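Local coordinates for protein taurocyamine kinase (Schistosoma mansoni, PDB 4WOD) that reversibly transfers phosphate from ATP to the guanidino compound taurocyamine, giving the phosphagen N-phosphotaurocyamine, as a magnesium-dependent kinase of two tandem repeats, at residues A[99-105]-A[240-245]; A[138-143]-A[199-205]; A[360-364]-A[495-501]; A[663-667]-A[701-706]. The protein carries 4 engineered substitutions. Numbering follows the deposited sequence.

Along the chain, contact 2 is nested inside the loop closed by contact 1, while contacts 3 and 4 follow in series. Contacts 1 and 2 belong to the first repeat, their centres about 33 Å apart, and both adjoin parts of its eight-stranded antiparallel sheet: contact 1 through helix 236-251, contact 2 through helix 139-154 and the loop entering strand 206-210. Contact 3 joins the inter-repeat loop 360-364 to loop 495-501 before helix 502-517 of the second repeat, about 47 Å from contact 1 between centres. Contact 4 is about 38 Å from contact 3 between centres, where the turn into edge strand 666-669 meets helix 695-715. Centres of contacts 2 and 4 are about 78 Å apart, reflecting the elongated, duplicated architecture.

Contact 1. Residues A[99-105]-A[240-245]; sequences FGDLKSL and YKRLAD
In the phosphagen kinase fold of the first repeat, the linker between helix 74-84 and strand 117-126 packs against helix 236-251, which packs on the catalytic sheet. Segment 99-105 is irregular: Gly100 has phi 104° and psi 178°, and Ser104 N bonds Asp101 O at 3.1 Å. Residues 240-245 are helical. CA atoms pair Phe99 with Ala244 and Leu102 with Lys241, both at 6.5 Å. The Phe99 ring (chi1 m) takes Ala244 CA over one face in a CH-pi contact, 4.2 Å from CA to ring centroid. Leu105 CD2 lies 3.4 Å from Tyr240 CE2, and Leu102 CD1 3.8 Å from Ala244 CB. Two helix side chains, Tyr240 and Lys241, donate to loop carbonyls. Tyr240 (chi1 t) gives its OH to Phe99 O at 2.6 Å. Lys241, m at chi1 and t from chi2 to chi4, makes weak hydrogen bonds from NZ to Leu102 O and Leu105 O, each 3.0 Å. Arg242 points away, its guanidinium bonded to Gln231 and Asn214. Lys241 NZ also donates to water 1 at 2.7 Å, which in turn bonds weakly to Lys103 O at 3.4 Å.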
loop_
_atom_site.group_PDB
_atom_site.type_symbol
_atom_site.label_atom_id
_atom_site.label_comp_id
_atom_site.label_asym_id
_atom_site.label_seq_id
_atom_site.Cartn_x
_atom_site.Cartn_y
_atom_site.Cartn_z
ATOM N N PHE A 99 -17.628 6.305 27.121
ATOM C CA PHE A 99 -17.306 7.543 26.417
ATOM C C PHE A 99 -16.257 8.335 27.208
ATOM O O PHE A 99 -15.589 9.223 26.666
ATOM C CB PHE A 99 -18.576 8.400 26.169
ATOM C CG PHE A 99 -19.420 7.918 24.999
ATOM C CD1 PHE A 99 -19.161 8.354 23.707
ATOM C CD2 PHE A 99 -20.455 7.008 25.200
ATOM C CE1 PHE A 99 -19.911 7.899 22.633
ATOM C CE2 PHE A 99 -21.211 6.536 24.122
ATOM C CZ PHE A 99 -20.933 6.997 22.835
ATOM N N GLY A 100 -16.106 7.995 28.484
ATOM C CA GLY A 100 -15.128 8.654 29.339
ATOM C C GLY A 100 -15.794 9.631 30.296
ATOM O O GLY A 100 -17.006 9.831 30.257
ATOM N N ASP A 101 -14.995 10.249 31.154
ATOM C CA ASP A 101 -15.486 11.282 32.057
ATOM C C ASP A 101 -15.692 12.586 31.304
ATOM O O ASP A 101 -14.756 13.374 31.147
ATOM C CB ASP A 101 -14.493 11.480 33.205
ATOM C CG ASP A 101 -15.030 12.362 34.302
ATOM O OD1 ASP A 101 -16.162 12.871 34.174
ATOM O OD2 ASP A 101 -14.297 12.560 35.294
ATOM N N LEU A 102 -16.917 12.822 30.846
ATOM C CA LEU A 102 -17.193 13.940 29.952
ATOM C C LEU A 102 -16.828 15.288 30.569
ATOM O O LEU A 102 -16.243 16.128 29.900
ATOM C CB LEU A 102 -18.662 13.937 29.527
ATOM C CG LEU A 102 -19.056 12.693 28.726
ATOM C CD1 LEU A 102 -20.419 12.848 28.077
ATOM C CD2 LEU A 102 -18.003 12.374 27.675
ATOM N N LYS A 103 -17.149 15.489 31.841
ATOM C CA LYS A 103 -16.873 16.773 32.490
ATOM C C LYS A 103 -15.381 17.173 32.452
ATOM O O LYS A 103 -15.058 18.360 32.384
ATOM C CB LYS A 103 -17.374 16.749 33.942
ATOM C CG LYS A 103 -18.557 15.802 34.182
ATOM C CD LYS A 103 -18.776 15.521 35.673
ATOM C CE LYS A 103 -17.932 14.349 36.153
ATOM N NZ LYS A 103 -18.245 13.927 37.549
ATOM N N SER A 104 -14.478 16.190 32.479
ATOM C CA SER A 104 -13.046 16.478 32.552
ATOM C C SER A 104 -12.293 16.127 31.261
ATOM O O SER A 104 -11.081 16.333 31.157
ATOM C CB SER A 104 -12.416 15.721 33.723
ATOM O OG SER A 104 -12.192 14.368 33.380
ATOM N N LEU A 105 -13.003 15.588 30.279
ATOM C CA LEU A 105 -12.352 15.177 29.048
ATOM C C LEU A 105 -12.003 16.379 28.181
ATOM O O LEU A 105 -12.813 17.296 28.001
ATOM C CB LEU A 105 -13.238 14.215 28.277
ATOM C CG LEU A 105 -12.708 13.784 26.915
ATOM C CD1 LEU A 105 -11.537 12.842 27.077
ATOM C CD2 LEU A 105 -13.818 13.135 26.118
ATOM N N TYR A 240 -17.506 15.607 20.084
ATOM C CA TYR A 240 -17.576 14.297 20.731
ATOM C C TYR A 240 -18.456 14.326 21.968
ATOM O O TYR A 240 -19.264 13.431 22.165
ATOM C CB TYR A 240 -16.178 13.813 21.092
ATOM C CG TYR A 240 -16.106 12.516 21.876
ATOM C CD1 TYR A 240 -16.234 11.286 21.246
ATOM C CD2 TYR A 240 -15.864 12.530 23.241
ATOM C CE1 TYR A 240 -16.135 10.099 21.954
ATOM C CE2 TYR A 240 -15.778 11.356 23.967
ATOM C CZ TYR A 240 -15.917 10.139 23.322
ATOM O OH TYR A 240 -15.817 8.976 24.049
ATOM N N LYS A 241 -18.285 15.353 22.797
ATOM C CA LYS A 241 -19.137 15.528 23.966
ATOM C C LYS A 241 -20.594 15.667 23.570
ATOM O O LYS A 241 -21.465 15.080 24.211
ATOM C CB LYS A 241 -18.713 16.754 24.778
ATOM C CG LYS A 241 -17.581 16.486 25.741
ATOM C CD LYS A 241 -17.225 17.732 26.559
ATOM C CE LYS A 241 -15.856 17.550 27.225
ATOM N NZ LYS A 241 -15.543 18.563 28.296
ATOM N N ARG A 242 -20.860 16.452 22.529
ATOM C CA ARG A 242 -22.230 16.675 22.068
ATOM C C ARG A 242 -22.860 15.352 21.642
ATOM O O ARG A 242 -24.004 15.058 21.983
ATOM C CB ARG A 242 -22.269 17.668 20.906
ATOM C CG ARG A 242 -23.657 18.009 20.406
ATOM C CD ARG A 242 -23.547 18.898 19.179
ATOM N NE ARG A 242 -22.487 19.854 19.424
ATOM C CZ ARG A 242 -21.532 20.178 18.565
ATOM N NH1 ARG A 242 -21.504 19.666 17.351
ATOM N NH2 ARG A 242 -20.608 21.048 18.936
ATOM N N LEU A 243 -22.088 14.553 20.911
ATOM C CA LEU A 243 -22.540 13.229 20.509
ATOM C C LEU A 243 -22.788 12.315 21.698
ATOM O O LEU A 243 -23.826 11.661 21.767
ATOM C CB LEU A 243 -21.533 12.564 19.587
ATOM C CG LEU A 243 -21.977 11.177 19.107
ATOM C CD1 LEU A 243 -23.214 11.270 18.232
ATOM C CD2 LEU A 243 -20.841 10.496 18.340
ATOM N N ALA A 244 -21.825 12.260 22.620
ATOM C CA ALA A 244 -21.895 11.342 23.752
ATOM C C ALA A 244 -23.109 11.660 24.618
ATOM O O ALA A 244 -23.840 10.755 25.031
ATOM C CB ALA A 244 -20.631 11.412 24.581
ATOM N N ASP A 245 -23.318 12.944 24.900
ATOM C CA ASP A 245 -24.451 13.359 25.743
ATOM C C ASP A 245 -25.784 12.881 25.175
ATOM O O ASP A 245 -26.611 12.341 25.910
ATOM C CB ASP A 245 -24.503 14.877 25.913
ATOM C CG ASP A 245 -23.506 15.393 26.932
ATOM O OD1 ASP A 245 -22.962 14.575 27.706
ATOM O OD2 ASP A 245 -23.285 16.627 26.971
HETATM O O HOH W 1 -17.429 19.274 30.159
#

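Contact 2. Residues A[138-143]-A[199-205]; sequences TKETRI and IDWPTGR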
loop_
_atom_site.group_PDB
_atom_site.type_symbol
_atom_site.label_atom_id
_atom_site.label_comp_id
_atom_site.label_asym_id
_atom_site.label_seq_id
_atom_site.Cartn_x
_atom_site.Cartn_y
_atom_site.Cartn_z
ATOM N N THR A 138 -41.613 -5.169 8.411
ATOM C CA THR A 138 -42.819 -4.954 7.604
ATOM C C THR A 138 -42.965 -3.458 7.382
ATOM O O THR A 138 -42.255 -2.657 8.015
ATOM C CB THR A 138 -44.074 -5.499 8.273
ATOM O OG1 THR A 138 -44.289 -4.780 9.484
ATOM C CG2 THR A 138 -43.907 -6.987 8.599
ATOM N N LYS A 139 -43.874 -3.063 6.493
ATOM C CA LYS A 139 -44.114 -1.633 6.312
ATOM C C LYS A 139 -44.543 -1.025 7.637
ATOM O O LYS A 139 -44.074 0.058 8.018
ATOM C CB LYS A 139 -45.161 -1.370 5.227
ATOM C CG LYS A 139 -45.467 0.103 5.025
ATOM C CD LYS A 139 -46.104 0.347 3.664
ATOM C CE LYS A 139 -46.713 1.727 3.574
ATOM N NZ LYS A 139 -47.129 2.004 2.170
ATOM N N GLU A 140 -45.397 -1.749 8.361
ATOM C CA GLU A 140 -45.887 -1.276 9.653
ATOM C C GLU A 140 -44.811 -1.244 10.741
ATOM O O GLU A 140 -44.716 -0.274 11.495
ATOM C CB GLU A 140 -47.062 -2.140 10.124
ATOM C CG GLU A 140 -48.320 -1.993 9.283
ATOM C CD GLU A 140 -49.459 -2.830 9.834
ATOM O OE1 GLU A 140 -49.839 -2.589 11.003
ATOM O OE2 GLU A 140 -49.955 -3.730 9.118
ATOM N N THR A 141 -43.984 -2.277 10.835
ATOM C CA THR A 141 -43.000 -2.267 11.920
ATOM C C THR A 141 -41.912 -1.204 11.697
ATOM O O THR A 141 -41.430 -0.595 12.659
ATOM C CB THR A 141 -42.347 -3.651 12.149
ATOM O OG1 THR A 141 -41.698 -4.104 10.955
ATOM C CG2 THR A 141 -43.398 -4.658 12.594
ATOM N N ARG A 142 -41.557 -0.926 10.450
ATOM C CA ARG A 142 -40.586 0.131 10.222
ATOM C C ARG A 142 -41.136 1.485 10.695
ATOM O O ARG A 142 -40.401 2.290 11.289
ATOM C CB ARG A 142 -40.189 0.190 8.745
ATOM C CG ARG A 142 -39.072 1.173 8.441
ATOM C CD ARG A 142 -38.829 1.305 6.947
ATOM N NE ARG A 142 -38.255 0.104 6.342
ATOM C CZ ARG A 142 -38.943 -0.824 5.680
ATOM N NH1 ARG A 142 -40.262 -0.709 5.532
ATOM N NH2 ARG A 142 -38.307 -1.872 5.152
ATOM N N ILE A 143 -42.431 1.723 10.460
ATOM C CA ILE A 143 -43.068 2.978 10.867
ATOM C C ILE A 143 -43.208 3.007 12.394
ATOM O O ILE A 143 -42.945 4.039 13.030
ATOM C CB ILE A 143 -44.453 3.169 10.168
ATOM C CG1 ILE A 143 -44.249 3.388 8.661
ATOM C CG2 ILE A 143 -45.242 4.336 10.776
ATOM C CD1 ILE A 143 -45.471 3.108 7.828
ATOM N N ILE A 199 -36.719 -0.925 0.862
ATOM C CA ILE A 199 -38.036 -1.518 0.776
ATOM C C ILE A 199 -39.066 -0.551 1.393
ATOM O O ILE A 199 -38.803 0.059 2.435
ATOM C CB ILE A 199 -38.049 -2.885 1.475
ATOM C CG1 ILE A 199 -37.047 -3.823 0.777
ATOM C CG2 ILE A 199 -39.459 -3.475 1.549
ATOM C CD1 ILE A 199 -36.819 -5.104 1.501
ATOM N N ASP A 200 -40.203 -0.395 0.715
ATOM C CA ASP A 200 -41.285 0.515 1.114
ATOM C C ASP A 200 -40.827 1.973 1.169
ATOM O O ASP A 200 -41.351 2.748 1.971
ATOM C CB ASP A 200 -41.869 0.132 2.477
ATOM C CG ASP A 200 -42.318 -1.322 2.555
ATOM O OD1 ASP A 200 -42.976 -1.792 1.617
ATOM O OD2 ASP A 200 -42.003 -1.997 3.569
ATOM N N TRP A 201 -39.861 2.337 0.325
ATOM C CA TRP A 201 -39.354 3.716 0.231
ATOM C C TRP A 201 -40.501 4.664 -0.129
ATOM O O TRP A 201 -41.271 4.364 -1.025
ATOM C CB TRP A 201 -38.242 3.806 -0.828
ATOM C CG TRP A 201 -37.578 5.144 -0.905
ATOM C CD1 TRP A 201 -37.897 6.174 -1.753
ATOM C CD2 TRP A 201 -36.489 5.617 -0.100
ATOM N NE1 TRP A 201 -37.072 7.250 -1.529
ATOM C CE2 TRP A 201 -36.201 6.941 -0.520
ATOM C CE3 TRP A 201 -35.723 5.053 0.928
ATOM C CZ2 TRP A 201 -35.187 7.703 0.055
ATOM C CZ3 TRP A 201 -34.714 5.816 1.497
ATOM C CH2 TRP A 201 -34.457 7.127 1.060
ATOM N N PRO A 202 -40.611 5.820 0.542
ATOM C CA PRO A 202 -39.711 6.369 1.550
ATOM C C PRO A 202 -40.287 6.256 2.948
ATOM O O PRO A 202 -39.873 6.998 3.814
ATOM C CB PRO A 202 -39.630 7.829 1.140
ATOM C CG PRO A 202 -41.071 8.123 0.760
ATOM C CD PRO A 202 -41.633 6.822 0.169
ATOM N N THR A 203 -41.230 5.346 3.167
ATOM C CA THR A 203 -41.916 5.285 4.460
ATOM C C THR A 203 -41.016 4.818 5.609
ATOM O O THR A 203 -40.042 4.068 5.418
ATOM C CB THR A 203 -43.165 4.360 4.391
ATOM O OG1 THR A 203 -42.771 3.025 4.066
ATOM C CG2 THR A 203 -44.147 4.861 3.328
ATOM N N GLY A 204 -41.361 5.252 6.817
ATOM C CA GLY A 204 -40.651 4.787 7.995
ATOM C C GLY A 204 -39.286 5.425 8.185
ATOM O O GLY A 204 -38.518 4.998 9.032
ATOM N N ARG A 205 -38.993 6.449 7.390
ATOM C CA ARG A 205 -37.676 7.074 7.366
ATOM C C ARG A 205 -37.747 8.573 7.564
ATOM O O ARG A 205 -38.729 9.225 7.189
ATOM C CB ARG A 205 -36.984 6.779 6.042
ATOM C CG ARG A 205 -36.773 5.289 5.821
ATOM C CD ARG A 205 -36.793 4.966 4.359
ATOM N NE ARG A 205 -36.312 3.609 4.114
ATOM C CZ ARG A 205 -37.087 2.582 3.789
ATOM N NH1 ARG A 205 -38.399 2.752 3.673
ATOM N NH2 ARG A 205 -36.541 1.384 3.583
HETATM O O HOH W 2 -42.174 1.312 6.262
HETATM O O HOH W 3 -35.803 -1.308 4.062
#
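This is a largely polar contact, at the first turn of helix 139-154, with the loop that leads into strand 206-210 of the first repeat's sheet. Arg142 is its centre. Its CA-to-CB bond points toward the loop, and NH1 forms a salt bridge with Asp200 OD2 at 2.9 Å, the carboxylate lying near the guanidinium plane. Over one face of that guanidinium are Ile199 O, 3.4 Å from Arg142 CZ, and Arg205 NH2, 3.5 Å from Arg142 NE. These two nitrogens are both donors and make no mutual bond; Arg205 NH2 and NH1 both donate to Ile199 O, at 2.9 and 3.0 Å, and Arg205 NH2 also bonds to Gly197 O. Water 2 ties the two sides together, accepting from Arg142 NH1 and donating to Lys139 O, both at 2.9 Å, and to Thr203 OG1 at 2.8 Å. The closest CA atoms are those of Ile143 and Gly204, 4.2 Å apart. Gly204, at phi 76° in the type II turn from Pro202 to Arg205, permits this, since a CB there would clash with Arg142 CG. A cis peptide precedes Pro202. The helix start is secured by reciprocal bonds, Thr141 N to Thr138 OG1 at 2.9 Å and Thr138 N to Thr141 OG1 at 2.8 Å: a capping box, with a buried arginine one residue later reaching across to the loop.

Contact 3. Residues A[360-364]-A[495-501]; sequences PEGVM and LFPTIMS
Val363 forms the apolar centre, its CG2 3.7 Å from Leu495 CD1 and its CG1 4.2 Å from Ile499 CB. Beside it, Met364 CB lies 4.3 Å from Ile499 CB, while the extended Met364 side chain (chi1-chi3 t) leads away. Of the irregular segments, 360-363 makes a type II turn, with Val363 N bonded to Pro360 O at 3.2 Å and Gly362 at phi 84°; in 495-501, Ile499 N and Met500 N both reach Phe496 O, at 3.3 and 3.1 Å. CA atoms are 4.5 Å apart for Gly362 and Ser501, 4.9 Å for Met364 and Ile499. At the polar edge, Met364 N donates to Ile499 O at 3.3 Å, which Val363 CA also approaches at 3.4 Å; Ser501 CA makes a CA-H...O contact with Gly362 O at 3.4 Å. Arg562 bonds Gly362 O and Met500 O, and Ser501 N-caps helix 502-517. One backbone hydrogen bond, two CA-H...O contacts and a small aliphatic patch thus join the inter-repeat linker to this loop, without side-chain polar bonds between them.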
loop_
_atom_site.group_PDB
_atom_site.type_symbol
_atom_site.label_atom_id
_atom_site.label_comp_id
_atom_site.label_asym_id
_atom_site.label_seq_id
_atom_site.Cartn_x
_atom_site.Cartn_y
_atom_site.Cartn_z
ATOM N N PRO A 360 12.375 21.247 -6.097
ATOM C CA PRO A 360 11.866 21.212 -7.475
ATOM C C PRO A 360 10.483 20.563 -7.584
ATOM O O PRO A 360 10.196 19.581 -6.891
ATOM C CB PRO A 360 12.916 20.381 -8.215
ATOM C CG PRO A 360 14.159 20.509 -7.392
ATOM C CD PRO A 360 13.668 20.553 -5.971
ATOM N N GLU A 361 9.637 21.122 -8.442
ATOM C CA GLU A 361 8.286 20.596 -8.661
ATOM C C GLU A 361 8.347 19.228 -9.332
ATOM O O GLU A 361 9.159 19.014 -10.230
ATOM C CB GLU A 361 7.454 21.567 -9.506
ATOM C CG GLU A 361 8.250 22.350 -10.546
ATOM C CD GLU A 361 9.088 23.471 -9.931
ATOM O OE1 GLU A 361 8.552 24.210 -9.073
ATOM O OE2 GLU A 361 10.283 23.588 -10.291
ATOM N N GLY A 362 7.504 18.301 -8.884
ATOM C CA GLY A 362 7.536 16.946 -9.403
ATOM C C GLY A 362 8.569 16.060 -8.721
ATOM O O GLY A 362 8.509 14.834 -8.813
ATOM N N VAL A 363 9.531 16.659 -8.030
ATOM C CA VAL A 363 10.503 15.841 -7.312
ATOM C C VAL A 363 9.840 15.363 -6.020
ATOM O O VAL A 363 9.087 16.107 -5.389
ATOM C CB VAL A 363 11.805 16.604 -7.037
ATOM C CG1 VAL A 363 12.697 15.833 -6.085
ATOM C CG2 VAL A 363 12.529 16.863 -8.360
ATOM N N MET A 364 10.085 14.110 -5.656
ATOM C CA MET A 364 9.469 13.517 -4.467
ATOM C C MET A 364 9.725 14.334 -3.195
ATOM O O MET A 364 10.863 14.661 -2.892
ATOM C CB MET A 364 9.994 12.103 -4.280
ATOM C CG MET A 364 9.352 11.321 -3.141
ATOM S SD MET A 364 10.331 9.840 -2.759
ATOM C CE MET A 364 9.478 9.260 -1.289
ATOM N N LEU A 495 17.860 12.770 -12.807
ATOM C CA LEU A 495 17.567 12.278 -11.480
ATOM C C LEU A 495 17.248 10.780 -11.573
ATOM O O LEU A 495 16.773 10.306 -12.606
ATOM C CB LEU A 495 16.387 13.026 -10.867
ATOM C CG LEU A 495 16.639 14.501 -10.589
ATOM C CD1 LEU A 495 15.398 15.123 -9.933
ATOM C CD2 LEU A 495 17.867 14.629 -9.701
ATOM N N PHE A 496 17.527 10.047 -10.510
ATOM C CA PHE A 496 17.286 8.587 -10.492
ATOM C C PHE A 496 15.801 8.236 -10.329
ATOM O O PHE A 496 15.004 9.110 -9.978
ATOM C CB PHE A 496 18.129 7.951 -9.380
ATOM C CG PHE A 496 19.594 7.976 -9.657
ATOM C CD1 PHE A 496 20.078 8.343 -10.915
ATOM C CD2 PHE A 496 20.504 7.635 -8.659
ATOM C CE1 PHE A 496 21.449 8.349 -11.171
ATOM C CE2 PHE A 496 21.853 7.647 -8.905
ATOM C CZ PHE A 496 22.330 8.007 -10.166
ATOM N N PRO A 497 15.405 6.955 -10.595
ATOM C CA PRO A 497 13.969 6.642 -10.585
ATOM C C PRO A 497 13.320 6.806 -9.216
ATOM O O PRO A 497 12.120 6.674 -9.116
ATOM C CB PRO A 497 13.906 5.168 -11.036
ATOM C CG PRO A 497 15.182 4.966 -11.846
ATOM C CD PRO A 497 16.219 5.842 -11.134
ATOM N N THR A 498 14.114 7.077 -8.188
ATOM C CA THR A 498 13.588 7.276 -6.845
ATOM C C THR A 498 12.799 8.589 -6.758
ATOM O O THR A 498 11.635 8.591 -6.361
ATOM C CB THR A 498 14.727 7.281 -5.798
ATOM O OG1 THR A 498 15.802 8.090 -6.280
ATOM C CG2 THR A 498 15.244 5.853 -5.509
ATOM N N ILE A 499 13.422 9.696 -7.171
ATOM C CA ILE A 499 12.880 11.012 -6.904
ATOM C C ILE A 499 12.535 11.795 -8.159
ATOM O O ILE A 499 11.879 12.836 -8.074
ATOM C CB ILE A 499 13.874 11.853 -6.020
ATOM C CG1 ILE A 499 15.134 12.260 -6.804
ATOM C CG2 ILE A 499 14.246 11.066 -4.799
ATOM C CD1 ILE A 499 16.032 13.257 -6.043
ATOM N N MET A 500 12.927 11.274 -9.323
ATOM C CA MET A 500 12.786 12.017 -10.569
ATOM C C MET A 500 11.319 12.356 -10.832
ATOM O O MET A 500 10.402 11.678 -10.338
ATOM C CB MET A 500 13.366 11.225 -11.755
ATOM C CG MET A 500 12.571 9.983 -12.058
ATOM S SD MET A 500 13.480 8.866 -13.142
ATOM C CE MET A 500 13.772 9.895 -14.568
ATOM N N SER A 501 11.105 13.413 -11.598
ATOM C CA SER A 501 9.748 13.887 -11.857
ATOM C C SER A 501 9.125 13.055 -12.961
ATOM O O SER A 501 9.816 12.246 -13.600
ATOM C CB SER A 501 9.737 15.361 -12.236
ATOM O OG SER A 501 10.159 15.573 -13.580
#

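Contact 4. Residues A[663-667]-A[701-706]; sequences KYMLQ and EMAEGV
A Schellman motif ends helix 658-663 and turns the chain into edge strand 666-669 of the second repeat's antiparallel sheet, against the long C-terminal helix 695-715. Met665 is the C-prime residue (phi 56°, psi 51°); its N bonds to Ala662 O and Leu666 N to Cys661 O. Leu666 then takes up strand geometry (phi -115°, psi 156°). Residues 701-706 are regular helix, with Gly705 N to Glu701 O at 2.9 Å and Val706 N to Met702 O at 2.8 Å. CA atoms are nearest at Tyr664 and Gly705, 5.5 Å apart, and at Leu666 and Met702, 6.8 Å. Leu666 (chi1 m, chi2 t) is directed at the helix: CD1 lies 3.6 Å from Gly705 CA and CD2 3.8 Å from Met702 CA. A CB on Gly705 would clash with Leu666 CD1, so the missing side chain lets the leucine sit close. Tyr664 (chi1 m) brings CD1 to 3.8 Å from Gly705 CA. No direct hydrogen bond crosses. Instead, water 4 donates to Tyr664 O (2.8 Å) and Glu701 O (3.0 Å), and water 5 to Met665 O (2.5 Å) and Glu701 OE1 (2.8 Å). Glu701 OE2 is held in a salt bridge by Arg689. Met702 and Val706 also touch strand 639-646. Leu666, seated over Gly705 after the Schellman turn, packs helix 695-715 beside edge strand 666-669, as part of the alpha/beta catalytic domain of the phosphagen kinase fold.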
loop_
_atom_site.group_PDB
_atom_site.type_symbol
_atom_site.label_atom_id
_atom_site.label_comp_id
_atom_site.label_asym_id
_atom_site.label_seq_id
_atom_site.Cartn_x
_atom_site.Cartn_y
_atom_site.Cartn_z
ATOM N N LYS A 663 34.771 -18.524 -0.159
ATOM C CA LYS A 663 36.153 -18.378 -0.610
ATOM C C LYS A 663 36.252 -18.068 -2.098
ATOM O O LYS A 663 37.265 -17.537 -2.561
ATOM C CB LYS A 663 36.963 -19.635 -0.269
ATOM C CG LYS A 663 36.962 -19.975 1.220
ATOM C CD LYS A 663 37.402 -21.404 1.479
ATOM C CE LYS A 663 38.842 -21.634 1.036
ATOM N NZ LYS A 663 39.253 -23.057 1.183
ATOM N N TYR A 664 35.199 -18.381 -2.844
ATOM C CA TYR A 664 35.153 -18.015 -4.254
ATOM C C TYR A 664 34.258 -16.789 -4.477
ATOM O O TYR A 664 33.989 -16.402 -5.614
ATOM C CB TYR A 664 34.688 -19.205 -5.095
ATOM C CG TYR A 664 35.768 -20.253 -5.278
ATOM C CD1 TYR A 664 36.545 -20.282 -6.430
ATOM C CD2 TYR A 664 36.024 -21.200 -4.290
ATOM C CE1 TYR A 664 37.535 -21.232 -6.601
ATOM C CE2 TYR A 664 37.013 -22.156 -4.451
ATOM C CZ TYR A 664 37.766 -22.165 -5.608
ATOM O OH TYR A 664 38.756 -23.107 -5.776
ATOM N N MET A 665 33.820 -16.186 -3.371
ATOM C CA MET A 665 33.092 -14.916 -3.375
ATOM C C MET A 665 31.852 -14.991 -4.267
ATOM O O MET A 665 31.624 -14.153 -5.151
ATOM C CB MET A 665 34.029 -13.781 -3.792
ATOM C CG MET A 665 35.133 -13.533 -2.753
ATOM S SD MET A 665 36.420 -12.351 -3.225
ATOM C CE MET A 665 37.296 -13.269 -4.498
ATOM N N LEU A 666 31.063 -16.031 -4.014
ATOM C CA LEU A 666 29.824 -16.284 -4.722
ATOM C C LEU A 666 28.655 -16.161 -3.770
ATOM O O LEU A 666 28.811 -16.321 -2.557
ATOM C CB LEU A 666 29.820 -17.677 -5.340
ATOM C CG LEU A 666 30.867 -18.001 -6.395
ATOM C CD1 LEU A 666 30.828 -19.494 -6.692
ATOM C CD2 LEU A 666 30.579 -17.192 -7.648
ATOM N N GLN A 667 27.484 -15.876 -4.327
ATOM C CA GLN A 667 26.257 -15.864 -3.553
ATOM C C GLN A 667 25.378 -16.982 -4.071
ATOM O O GLN A 667 25.363 -17.244 -5.276
ATOM C CB GLN A 667 25.551 -14.514 -3.663
ATOM C CG GLN A 667 24.099 -14.554 -3.209
ATOM C CD GLN A 667 23.261 -13.442 -3.813
ATOM O OE1 GLN A 667 23.282 -12.304 -3.336
ATOM N NE2 GLN A 667 22.516 -13.767 -4.871
ATOM N N GLU A 701 35.322 -14.742 -12.130
ATOM C CA GLU A 701 35.148 -15.219 -10.769
ATOM C C GLU A 701 33.942 -16.152 -10.688
ATOM O O GLU A 701 34.040 -17.235 -10.099
ATOM C CB GLU A 701 35.004 -14.060 -9.776
ATOM C CG GLU A 701 36.337 -13.416 -9.440
ATOM C CD GLU A 701 36.283 -12.510 -8.229
ATOM O OE1 GLU A 701 35.333 -12.626 -7.419
ATOM O OE2 GLU A 701 37.206 -11.683 -8.084
ATOM N N MET A 702 32.819 -15.755 -11.290
ATOM C CA MET A 702 31.640 -16.615 -11.276
ATOM C C MET A 702 31.976 -17.945 -11.937
ATOM O O MET A 702 31.755 -19.000 -11.349
ATOM C CB MET A 702 30.442 -15.958 -11.966
ATOM C CG MET A 702 29.167 -16.782 -11.860
ATOM S SD MET A 702 29.009 -17.974 -13.218
ATOM C CE MET A 702 28.352 -16.954 -14.526
ATOM N N ALA A 703 32.529 -17.885 -13.146
ATOM C CA ALA A 703 32.888 -19.087 -13.898
ATOM C C ALA A 703 33.824 -20.024 -13.105
ATOM O O ALA A 703 33.549 -21.217 -12.974
ATOM C CB ALA A 703 33.527 -18.701 -15.230
ATOM N N GLU A 704 34.913 -19.480 -12.571
ATOM C CA GLU A 704 35.846 -20.273 -11.778
ATOM C C GLU A 704 35.151 -20.897 -10.570
ATOM O O GLU A 704 35.383 -22.064 -10.253
ATOM C CB GLU A 704 37.030 -19.420 -11.315
ATOM C CG GLU A 704 38.038 -19.121 -12.401
ATOM C CD GLU A 704 39.293 -18.473 -11.862
ATOM O OE1 GLU A 704 39.457 -17.248 -12.043
ATOM O OE2 GLU A 704 40.117 -19.189 -11.251
ATOM N N GLY A 705 34.296 -20.122 -9.909
ATOM C CA GLY A 705 33.541 -20.609 -8.771
ATOM C C GLY A 705 32.543 -21.698 -9.128
ATOM O O GLY A 705 32.345 -22.646 -8.367
ATOM N N VAL A 706 31.906 -21.562 -10.285
ATOM C CA VAL A 706 30.901 -22.521 -10.715
ATOM C C VAL A 706 31.589 -23.783 -11.222
ATOM O O VAL A 706 31.116 -24.892 -10.978
ATOM C CB VAL A 706 29.971 -21.916 -11.799
ATOM C CG1 VAL A 706 29.130 -22.995 -12.486
ATOM C CG2 VAL A 706 29.075 -20.834 -11.181
HETATM O O HOH W 4 35.812 -17.198 -7.648
HETATM O O HOH W 5 32.573 -12.541 -6.740
#